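Local coordinates for protein thioesterase (Pseudomonas aeruginosa, PDB 3QY3) that probably hydrolyses fatty acyl-CoA thioesters, acting as a thioesterase of the hotdog-fold superfamily, at residues G45-A59 with H85-V99. Residues are numbered along the deposited sequence; the frame is centred on the assembly and turned at random. Where two conformers were deposited one is given.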
# COMPACT_ATOMS: atom_id res chain seq x y z
N GLY A 45 8.55 -12.97 0.76
CA GLY A 45 7.60 -13.94 0.33
C GLY A 45 6.59 -14.35 1.38
O GLY A 45 6.01 -15.47 1.32
N HIS A 46 6.33 -13.47 2.34
CA HIS A 46 5.21 -13.64 3.23
C HIS A 46 4.53 -12.27 3.30
O HIS A 46 5.09 -11.26 2.83
CB HIS A 46 5.62 -13.98 4.70
CG HIS A 46 6.78 -14.90 4.84
ND1 HIS A 46 8.01 -14.45 5.28
CD2 HIS A 46 6.88 -16.25 4.74
CE1 HIS A 46 8.84 -15.49 5.34
NE2 HIS A 46 8.17 -16.60 5.05
N VAL A 47 3.37 -12.20 3.92
CA VAL A 47 2.68 -10.92 4.03
C VAL A 47 3.59 -9.91 4.76
O VAL A 47 4.21 -10.24 5.80
CB VAL A 47 1.36 -11.09 4.85
CG1 VAL A 47 0.75 -9.69 5.33
CG2 VAL A 47 0.28 -11.90 4.01
N ASN A 48 3.72 -8.71 4.23
CA ASN A 48 4.57 -7.69 4.84
C ASN A 48 4.04 -7.31 6.24
O ASN A 48 2.80 -7.13 6.40
CB ASN A 48 4.57 -6.45 3.92
CG ASN A 48 5.43 -5.33 4.48
OD1 ASN A 48 6.66 -5.40 4.48
ND2 ASN A 48 4.76 -4.27 4.94
N ASN A 49 4.93 -7.08 7.21
CA ASN A 49 4.49 -6.86 8.59
C ASN A 49 3.58 -5.69 8.75
O ASN A 49 2.66 -5.73 9.59
CB ASN A 49 5.67 -6.66 9.46
CG ASN A 49 6.31 -7.92 9.77
OD1 ASN A 49 5.75 -9.00 9.51
ND2 ASN A 49 7.54 -7.83 10.21
N THR A 50 3.74 -4.65 7.95
CA THR A 50 2.83 -3.47 7.94
C THR A 50 1.37 -3.83 7.66
O THR A 50 0.43 -3.22 8.20
CB THR A 50 3.31 -2.40 6.86
OG1 THR A 50 4.64 -1.99 7.18
CG2 THR A 50 2.38 -1.16 6.81
N LEU A 51 1.17 -4.77 6.72
CA LEU A 51 -0.16 -5.12 6.24
C LEU A 51 -1.08 -5.70 7.36
O LEU A 51 -2.28 -5.57 7.28
CB LEU A 51 -0.11 -6.04 5.02
CG LEU A 51 -0.16 -5.36 3.65
CD1 LEU A 51 -1.63 -4.79 3.41
CD2 LEU A 51 0.88 -4.27 3.57
N TYR A 52 -0.51 -6.29 8.41
CA TYR A 52 -1.33 -6.81 9.50
C TYR A 52 -2.13 -5.71 10.15
O TYR A 52 -3.28 -5.90 10.53
CB TYR A 52 -0.50 -7.52 10.54
CG TYR A 52 0.05 -8.84 10.01
CD1 TYR A 52 -0.76 -9.95 9.85
CD2 TYR A 52 1.30 -8.92 9.51
CE1 TYR A 52 -0.27 -11.13 9.31
CE2 TYR A 52 1.83 -10.08 9.00
CZ TYR A 52 1.00 -11.20 8.88
OH TYR A 52 1.54 -12.36 8.35
N PHE A 53 -1.56 -4.51 10.15
CA PHE A 53 -2.29 -3.35 10.69
C PHE A 53 -3.44 -2.88 9.83
O PHE A 53 -4.44 -2.39 10.37
CB PHE A 53 -1.31 -2.24 11.01
CG PHE A 53 -0.36 -2.58 12.14
CD1 PHE A 53 -0.78 -2.64 13.44
CD2 PHE A 53 0.95 -2.89 11.86
CE1 PHE A 53 0.11 -2.96 14.50
CE2 PHE A 53 1.80 -3.25 12.87
CZ PHE A 53 1.40 -3.25 14.20
N GLN A 54 -3.32 -3.14 8.52
CA GLN A 54 -4.44 -2.88 7.62
C GLN A 54 -5.53 -3.90 7.85
O GLN A 54 -6.73 -3.55 7.77
CB GLN A 54 -4.00 -2.88 6.16
CG GLN A 54 -5.10 -2.53 5.24
CD GLN A 54 -4.64 -2.15 3.81
OE1 GLN A 54 -4.52 -3.00 2.91
NE2 GLN A 54 -4.41 -0.84 3.60
N TYR A 55 -5.14 -5.16 8.04
CA TYR A 55 -6.12 -6.19 8.38
C TYR A 55 -6.90 -5.86 9.64
O TYR A 55 -8.16 -5.94 9.66
CB TYR A 55 -5.48 -7.58 8.48
CG TYR A 55 -4.69 -8.07 7.29
CD1 TYR A 55 -4.87 -7.57 6.03
CD2 TYR A 55 -3.78 -9.12 7.43
CE1 TYR A 55 -4.09 -8.00 4.91
CE2 TYR A 55 -3.08 -9.62 6.33
CZ TYR A 55 -3.26 -9.07 5.08
OH TYR A 55 -2.48 -9.58 4.08
N LEU A 56 -6.17 -5.40 10.66
CA LEU A 56 -6.78 -5.00 11.95
C LEU A 56 -7.69 -3.79 11.77
O LEU A 56 -8.82 -3.75 12.25
CB LEU A 56 -5.71 -4.71 12.99
CG LEU A 56 -4.93 -5.94 13.44
CD1 LEU A 56 -3.72 -5.45 14.24
CD2 LEU A 56 -5.77 -6.93 14.25
N GLU A 57 -7.22 -2.80 10.96
CA GLU A 57 -8.07 -1.68 10.60
C GLU A 57 -9.35 -2.09 9.91
O GLU A 57 -10.42 -1.61 10.30
CB GLU A 57 -7.30 -0.74 9.65
CG GLU A 57 -8.07 0.44 9.15
CD GLU A 57 -7.23 1.18 8.16
OE1 GLU A 57 -7.10 0.69 7.02
OE2 GLU A 57 -6.62 2.18 8.52
N GLU A 58 -9.25 -2.98 8.93
CA GLU A 58 -10.44 -3.47 8.23
C GLU A 58 -11.44 -4.14 9.19
O GLU A 58 -12.66 -3.90 9.10
CB GLU A 58 -10.06 -4.38 7.08
CG GLU A 58 -11.26 -4.69 6.22
CD GLU A 58 -11.82 -3.45 5.48
OE1 GLU A 58 -11.10 -2.41 5.40
OE2 GLU A 58 -12.95 -3.55 4.96
N ALA A 59 -10.92 -4.91 10.12
CA ALA A 59 -11.78 -5.62 11.07
C ALA A 59 -12.49 -4.60 11.95
O ALA A 59 -13.73 -4.72 12.18
CB ALA A 59 -10.98 -6.59 11.90
N HIS A 85 1.22 -5.08 18.38
CA HIS A 85 1.04 -6.32 17.73
C HIS A 85 2.27 -7.19 17.88
O HIS A 85 3.38 -6.74 17.60
CB HIS A 85 0.74 -6.15 16.23
CG HIS A 85 0.41 -7.44 15.53
ND1 HIS A 85 -0.82 -8.00 15.58
CD2 HIS A 85 1.14 -8.21 14.70
CE1 HIS A 85 -0.81 -9.14 14.92
NE2 HIS A 85 0.36 -9.25 14.33
N THR A 86 2.04 -8.44 18.28
CA THR A 86 3.04 -9.46 18.36
C THR A 86 2.88 -10.45 17.21
O THR A 86 1.79 -11.00 17.02
CB THR A 86 2.95 -10.22 19.70
OG1 THR A 86 3.10 -9.27 20.73
CG2 THR A 86 4.04 -11.25 19.82
N TYR A 87 3.97 -10.63 16.44
CA TYR A 87 4.05 -11.45 15.25
C TYR A 87 4.52 -12.85 15.66
O TYR A 87 5.65 -13.06 16.13
CB TYR A 87 5.02 -10.92 14.17
CG TYR A 87 4.69 -9.52 13.72
CD1 TYR A 87 3.96 -9.30 12.56
CD2 TYR A 87 5.16 -8.43 14.42
CE1 TYR A 87 3.64 -8.01 12.18
CE2 TYR A 87 4.86 -7.12 14.01
CZ TYR A 87 4.10 -6.95 12.88
OH TYR A 87 3.84 -5.69 12.49
N LEU A 88 3.66 -13.83 15.41
CA LEU A 88 3.98 -15.18 15.84
C LEU A 88 4.20 -16.17 14.72
O LEU A 88 5.06 -17.06 14.82
CB LEU A 88 2.87 -15.66 16.79
CG LEU A 88 2.73 -14.83 18.07
CD1 LEU A 88 1.46 -15.17 18.87
CD2 LEU A 88 4.00 -14.95 18.87
N LYS A 89 3.44 -16.05 13.66
CA LYS A 89 3.59 -16.98 12.52
C LYS A 89 3.30 -16.16 11.25
O LYS A 89 2.37 -15.34 11.25
CB LYS A 89 2.60 -18.14 12.59
CG LYS A 89 2.54 -18.88 13.93
CD LYS A 89 1.54 -20.13 13.97
CE LYS A 89 1.37 -20.90 12.67
NZ LYS A 89 2.52 -21.79 12.25
N PRO A 90 4.06 -16.41 10.20
CA PRO A 90 3.83 -15.67 8.94
C PRO A 90 2.65 -16.20 8.20
O PRO A 90 2.30 -17.38 8.33
CB PRO A 90 5.14 -15.91 8.15
CG PRO A 90 5.66 -17.19 8.68
CD PRO A 90 5.21 -17.32 10.10
N VAL A 91 2.06 -15.34 7.37
CA VAL A 91 0.98 -15.73 6.48
C VAL A 91 1.54 -15.66 5.07
O VAL A 91 2.27 -14.73 4.71
CB VAL A 91 -0.22 -14.82 6.62
CG1 VAL A 91 -1.33 -15.10 5.54
CG2 VAL A 91 -0.85 -14.83 8.06
N VAL A 92 1.18 -16.65 4.26
CA VAL A 92 1.59 -16.72 2.89
C VAL A 92 0.37 -16.80 1.97
O VAL A 92 -0.50 -17.63 2.16
CB VAL A 92 2.52 -17.88 2.70
CG1 VAL A 92 2.91 -18.12 1.21
CG2 VAL A 92 3.83 -17.66 3.50
N HIS A 93 0.35 -15.98 0.93
CA HIS A 93 -0.71 -16.05 -0.10
C HIS A 93 -0.74 -17.40 -0.82
O HIS A 93 0.31 -17.98 -1.12
CB HIS A 93 -0.47 -14.92 -1.11
CG HIS A 93 -1.55 -14.74 -2.14
ND1 HIS A 93 -1.59 -15.46 -3.30
CD2 HIS A 93 -2.63 -13.93 -2.16
CE1 HIS A 93 -2.64 -15.08 -4.02
NE2 HIS A 93 -3.27 -14.12 -3.37
N PRO A 94 -1.93 -17.90 -1.16
CA PRO A 94 -3.25 -17.37 -0.87
C PRO A 94 -3.64 -17.76 0.58
O PRO A 94 -3.33 -18.86 1.04
CB PRO A 94 -4.15 -18.09 -1.86
CG PRO A 94 -3.43 -19.32 -2.23
CD PRO A 94 -1.98 -19.07 -2.07
N ALA A 95 -4.41 -16.91 1.23
CA ALA A 95 -4.86 -17.17 2.57
C ALA A 95 -5.96 -16.16 2.89
O ALA A 95 -6.05 -15.10 2.26
CB ALA A 95 -3.69 -17.02 3.60
N THR A 96 -6.79 -16.51 3.86
CA THR A 96 -7.77 -15.59 4.44
C THR A 96 -7.45 -15.42 5.92
O THR A 96 -7.45 -16.38 6.70
CB THR A 96 -9.21 -16.09 4.24
OG1 THR A 96 -9.43 -16.21 2.82
CG2 THR A 96 -10.21 -15.14 4.91
N VAL A 97 -7.12 -14.19 6.30
CA VAL A 97 -6.82 -13.90 7.69
C VAL A 97 -8.13 -13.72 8.44
O VAL A 97 -9.03 -13.08 7.96
CB VAL A 97 -5.92 -12.65 7.84
CG1 VAL A 97 -5.89 -12.15 9.30
CG2 VAL A 97 -4.49 -12.98 7.31
N VAL A 98 -8.21 -14.28 9.64
CA VAL A 98 -9.36 -14.17 10.49
C VAL A 98 -8.91 -13.32 11.63
O VAL A 98 -7.94 -13.62 12.35
CB VAL A 98 -9.91 -15.58 11.00
CG1 VAL A 98 -11.06 -15.41 11.98
CG2 VAL A 98 -10.39 -16.42 9.78
N VAL A 99 -9.60 -12.21 11.79
CA VAL A 99 -9.32 -11.27 12.86
C VAL A 99 -10.46 -11.35 13.89
O VAL A 99 -11.64 -11.07 13.59
CB VAL A 99 -9.30 -9.81 12.37
CG1 VAL A 99 -9.01 -8.87 13.58
CG2 VAL A 99 -8.17 -9.60 11.29
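Opposite faces of the Tyr87 ring are occupied by different neighbours: the Asn49 amide lies over one, with CG 3.6 Å from Tyr87 CE1, and the edge of the His85 imidazole, from the same strand, points at the other, with CD2 above the ring centre. At the Tyr87 edge, in plane, sit Tyr52 CD2 and the Asn49 carbonyl oxygen. Tyr52 in turn takes Val47 CG1 over one face and Val91 CG2 at its edge; with CG anti to its carbonyl carbon (chi1 -70°), the ring reaches across to Val91, where Val91 N gives Tyr52 OH a weak bond of 3.2 Å, bent at the hydrogen. His85 directs an edge at the face of Phe53, the planes 70° apart, while His85 CB lies 3.6 Å from Phe53 CZ. These four rings form one aromatic cluster. It is extended by His115, which hydrogen-bonds His85 ND1, and by Phe53 of the second subunit, stacked on its counterpart here.

At the loop before the helix, Pro90 CB stands 4.1 Å from the centroid of the His46 ring, a CH-pi contact over the face, and Val92 CG2 meets the edge of that ring. Beside them, Val47 N donates a nearly straight hydrogen bond to Val91 O (2.9 Å), pinning the two loops together.

Toward the later turns of the helix, valines of strand 96-99 pack on Tyr55, Leu56 and Ala59. Val97 CG2 touches the ring of Tyr55, whose OH bonds Asp40; Val99 CG1 lies 3.8 Å from Leu56 CD2 and a tight 3.4 Å from Ala59 CB.

Strand 96-99 crosses helix 51-59 at -57°, and strand 76-87 joins the second subunit in an antiparallel ladder. A long helix wrapped by a curved antiparallel sheet is the hallmark of the hotdog fold.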